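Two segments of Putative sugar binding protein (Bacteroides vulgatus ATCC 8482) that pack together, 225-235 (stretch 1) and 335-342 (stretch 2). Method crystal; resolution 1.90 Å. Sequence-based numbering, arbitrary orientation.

Stretch 1 225-235: GAEKEGYALWT
Stretch 2 335-342: IRLSEAYL

Stretch 1 begins in a helix that started earlier in the chain. Gly230, at phi/psi 105/2, is the first residue to leave helical phi/psi, and the chain from Tyr231 on is extended. Gly230 closes the helix with a Schellman motif: Tyr231 N bonds to Ala226 O (3.1 Å) and Gly230 N to Glu227 O (3.0 Å). In stretch 2, Arg336 is the N-cap of a helix that starts at Leu337. The two helices run at 145°, nearer antiparallel, with axes 11.9 Å apart at closest approach.

Leu337 and Leu233 cover the most surface, and their CA atoms lie 6.4 Å apart. Leu337 (chi1 t, chi2 p) points toward stretch 1. Its CD1 packs on Ala226 CB at 4.0 Å, while its CD2 lies 3.8 Å from Leu233 N and 3.6 Å from Glu227 OE2. Leu233 (phi/psi -53/135; m, t) leaves its backbone sideways, but its end comes nearer. Leu233 CD2 is 4.2 Å from Leu337 CG and 3.4 Å from Ser338 OG. Leu233 CD1 sits over one face of the Tyr341 ring, 4.0 Å from the centroid and 10° off the normal, a CH-pi contact.

Tyr341 (chi1 -86°, chi2 79°) also donates a short hydrogen bond from OH to Glu227 OE2, 2.5 Å. Glu227 (m, t, chi3 -7°) meets the ring at its edge. Beyond Leu233, Trp234 CZ3 approaches Arg336 CD obliquely at 4.1 Å.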

# COMPACT_ATOMS: atom_id res chain seq x y z
N GLY A 225 -2.24 -20.42 3.51
CA GLY A 225 -3.68 -20.24 3.69
C GLY A 225 -4.42 -19.75 2.45
O GLY A 225 -5.46 -20.30 2.09
N ALA A 226 -3.88 -18.71 1.81
CA ALA A 226 -4.51 -18.15 0.59
C ALA A 226 -4.53 -19.21 -0.50
O ALA A 226 -5.56 -19.41 -1.18
CB ALA A 226 -3.80 -16.91 0.08
N GLU A 227 -3.42 -19.92 -0.68
CA GLU A 227 -3.40 -20.95 -1.74
C GLU A 227 -4.34 -22.13 -1.41
O GLU A 227 -5.00 -22.65 -2.31
CB GLU A 227 -1.96 -21.35 -2.10
CG GLU A 227 -1.18 -20.12 -2.71
CD GLU A 227 0.23 -20.43 -3.11
OE1 GLU A 227 0.71 -21.56 -2.81
OE2 GLU A 227 0.87 -19.56 -3.76
N LYS A 228 -4.46 -22.55 -0.14
CA LYS A 228 -5.50 -23.55 0.20
C LYS A 228 -6.90 -23.04 -0.16
O LYS A 228 -7.78 -23.80 -0.50
CB LYS A 228 -5.53 -23.88 1.69
CG LYS A 228 -4.42 -24.75 2.21
CD LYS A 228 -4.70 -25.30 3.63
CE LYS A 228 -3.42 -25.92 4.23
NZ LYS A 228 -3.65 -27.27 4.86
N GLU A 229 -7.10 -21.75 -0.02
CA GLU A 229 -8.37 -21.12 -0.35
C GLU A 229 -8.60 -20.97 -1.87
O GLU A 229 -9.72 -20.70 -2.30
CB GLU A 229 -8.47 -19.79 0.40
CG GLU A 229 -9.85 -19.31 0.64
CD GLU A 229 -10.66 -20.28 1.47
OE1 GLU A 229 -10.05 -21.03 2.26
OE2 GLU A 229 -11.91 -20.28 1.31
N GLY A 230 -7.56 -21.19 -2.69
CA GLY A 230 -7.67 -21.18 -4.15
C GLY A 230 -7.09 -19.95 -4.84
O GLY A 230 -7.16 -19.80 -6.07
N TYR A 231 -6.53 -19.05 -4.05
CA TYR A 231 -5.78 -17.96 -4.63
C TYR A 231 -4.49 -18.54 -5.22
O TYR A 231 -3.97 -19.54 -4.77
CB TYR A 231 -5.44 -16.91 -3.58
CG TYR A 231 -6.59 -16.18 -2.91
CD1 TYR A 231 -7.15 -16.67 -1.73
CD2 TYR A 231 -7.05 -14.95 -3.38
CE1 TYR A 231 -8.17 -15.98 -1.05
CE2 TYR A 231 -8.08 -14.24 -2.71
CZ TYR A 231 -8.62 -14.76 -1.55
OH TYR A 231 -9.61 -14.10 -0.88
N ALA A 232 -3.99 -17.93 -6.28
CA ALA A 232 -2.78 -18.40 -6.89
C ALA A 232 -2.18 -17.21 -7.60
O ALA A 232 -2.90 -16.33 -8.08
CB ALA A 232 -3.06 -19.59 -7.85
N LEU A 233 -0.86 -17.15 -7.61
CA LEU A 233 -0.15 -16.17 -8.41
C LEU A 233 -0.65 -16.25 -9.85
O LEU A 233 -0.83 -17.35 -10.42
CB LEU A 233 1.37 -16.43 -8.37
CG LEU A 233 2.17 -16.22 -7.07
CD1 LEU A 233 3.68 -16.60 -7.32
CD2 LEU A 233 2.02 -14.82 -6.58
N TRP A 234 -0.90 -15.09 -10.43
CA TRP A 234 -1.25 -15.00 -11.85
C TRP A 234 -0.16 -15.64 -12.69
O TRP A 234 1.02 -15.33 -12.51
CB TRP A 234 -1.43 -13.53 -12.27
CG TRP A 234 -2.69 -12.89 -11.76
CD1 TRP A 234 -3.93 -13.47 -11.63
CD2 TRP A 234 -2.83 -11.54 -11.35
NE1 TRP A 234 -4.83 -12.55 -11.13
CE2 TRP A 234 -4.17 -11.36 -10.94
CE3 TRP A 234 -1.95 -10.46 -11.25
CZ2 TRP A 234 -4.64 -10.16 -10.47
CZ3 TRP A 234 -2.43 -9.28 -10.79
CH2 TRP A 234 -3.75 -9.13 -10.41
N THR A 235 -0.53 -16.53 -13.61
CA THR A 235 0.46 -17.15 -14.49
C THR A 235 1.14 -16.11 -15.40
O THR A 235 0.64 -14.99 -15.58
CB THR A 235 -0.15 -18.23 -15.38
OG1 THR A 235 -1.04 -17.60 -16.30
CG2 THR A 235 -0.92 -19.29 -14.55
N ILE A 335 -3.59 -5.20 -1.94
CA ILE A 335 -2.76 -6.29 -1.39
C ILE A 335 -2.86 -7.56 -2.28
O ILE A 335 -3.95 -8.09 -2.56
CB ILE A 335 -3.19 -6.69 0.07
CG1 ILE A 335 -3.16 -5.47 1.01
CG2 ILE A 335 -2.29 -7.86 0.62
CD1 ILE A 335 -3.73 -5.73 2.40
N ARG A 336 -1.69 -8.03 -2.72
CA ARG A 336 -1.55 -9.15 -3.63
C ARG A 336 -0.70 -10.29 -3.05
O ARG A 336 0.29 -10.02 -2.35
CB ARG A 336 -0.87 -8.68 -4.92
CG ARG A 336 -1.70 -7.70 -5.73
CD ARG A 336 -1.31 -7.74 -7.21
NE ARG A 336 -0.03 -7.11 -7.48
CZ ARG A 336 1.04 -7.65 -8.07
NH1 ARG A 336 1.07 -8.92 -8.44
NH2 ARG A 336 2.12 -6.90 -8.28
N LEU A 337 -1.06 -11.54 -3.40
CA LEU A 337 -0.26 -12.70 -3.03
C LEU A 337 1.21 -12.58 -3.43
O LEU A 337 2.07 -13.05 -2.69
CB LEU A 337 -0.81 -13.97 -3.63
CG LEU A 337 -0.24 -15.28 -3.11
CD1 LEU A 337 -0.46 -15.51 -1.58
CD2 LEU A 337 -0.90 -16.43 -3.92
N SER A 338 1.50 -11.92 -4.56
CA SER A 338 2.88 -11.68 -4.99
C SER A 338 3.69 -10.97 -3.89
O SER A 338 4.86 -11.28 -3.73
CB SER A 338 2.94 -10.85 -6.30
OG SER A 338 2.51 -11.55 -7.44
N GLU A 339 3.07 -10.04 -3.16
CA GLU A 339 3.76 -9.36 -2.06
C GLU A 339 4.06 -10.34 -0.90
O GLU A 339 5.16 -10.25 -0.31
CB GLU A 339 3.05 -8.10 -1.52
CG GLU A 339 3.92 -7.33 -0.49
CD GLU A 339 3.18 -6.37 0.39
OE1 GLU A 339 2.00 -6.09 0.10
OE2 GLU A 339 3.78 -5.83 1.37
N ALA A 340 3.15 -11.25 -0.56
CA ALA A 340 3.49 -12.24 0.47
C ALA A 340 4.73 -13.00 0.05
O ALA A 340 5.61 -13.19 0.89
CB ALA A 340 2.35 -13.19 0.83
N TYR A 341 4.85 -13.39 -1.22
CA TYR A 341 6.06 -14.09 -1.68
C TYR A 341 7.32 -13.24 -1.49
O TYR A 341 8.33 -13.73 -1.00
CB TYR A 341 5.95 -14.52 -3.14
CG TYR A 341 5.28 -15.85 -3.32
CD1 TYR A 341 3.88 -15.95 -3.27
CD2 TYR A 341 6.01 -16.99 -3.60
CE1 TYR A 341 3.26 -17.20 -3.40
CE2 TYR A 341 5.41 -18.21 -3.76
CZ TYR A 341 4.03 -18.32 -3.65
OH TYR A 341 3.41 -19.53 -3.82
N LEU A 342 7.27 -11.97 -1.90
CA LEU A 342 8.40 -11.05 -1.77
C LEU A 342 8.75 -10.73 -0.32
O LEU A 342 9.94 -10.57 0.03
CB LEU A 342 8.15 -9.76 -2.55
CG LEU A 342 8.04 -9.93 -4.08
CD1 LEU A 342 7.16 -8.83 -4.68
CD2 LEU A 342 9.49 -10.00 -4.70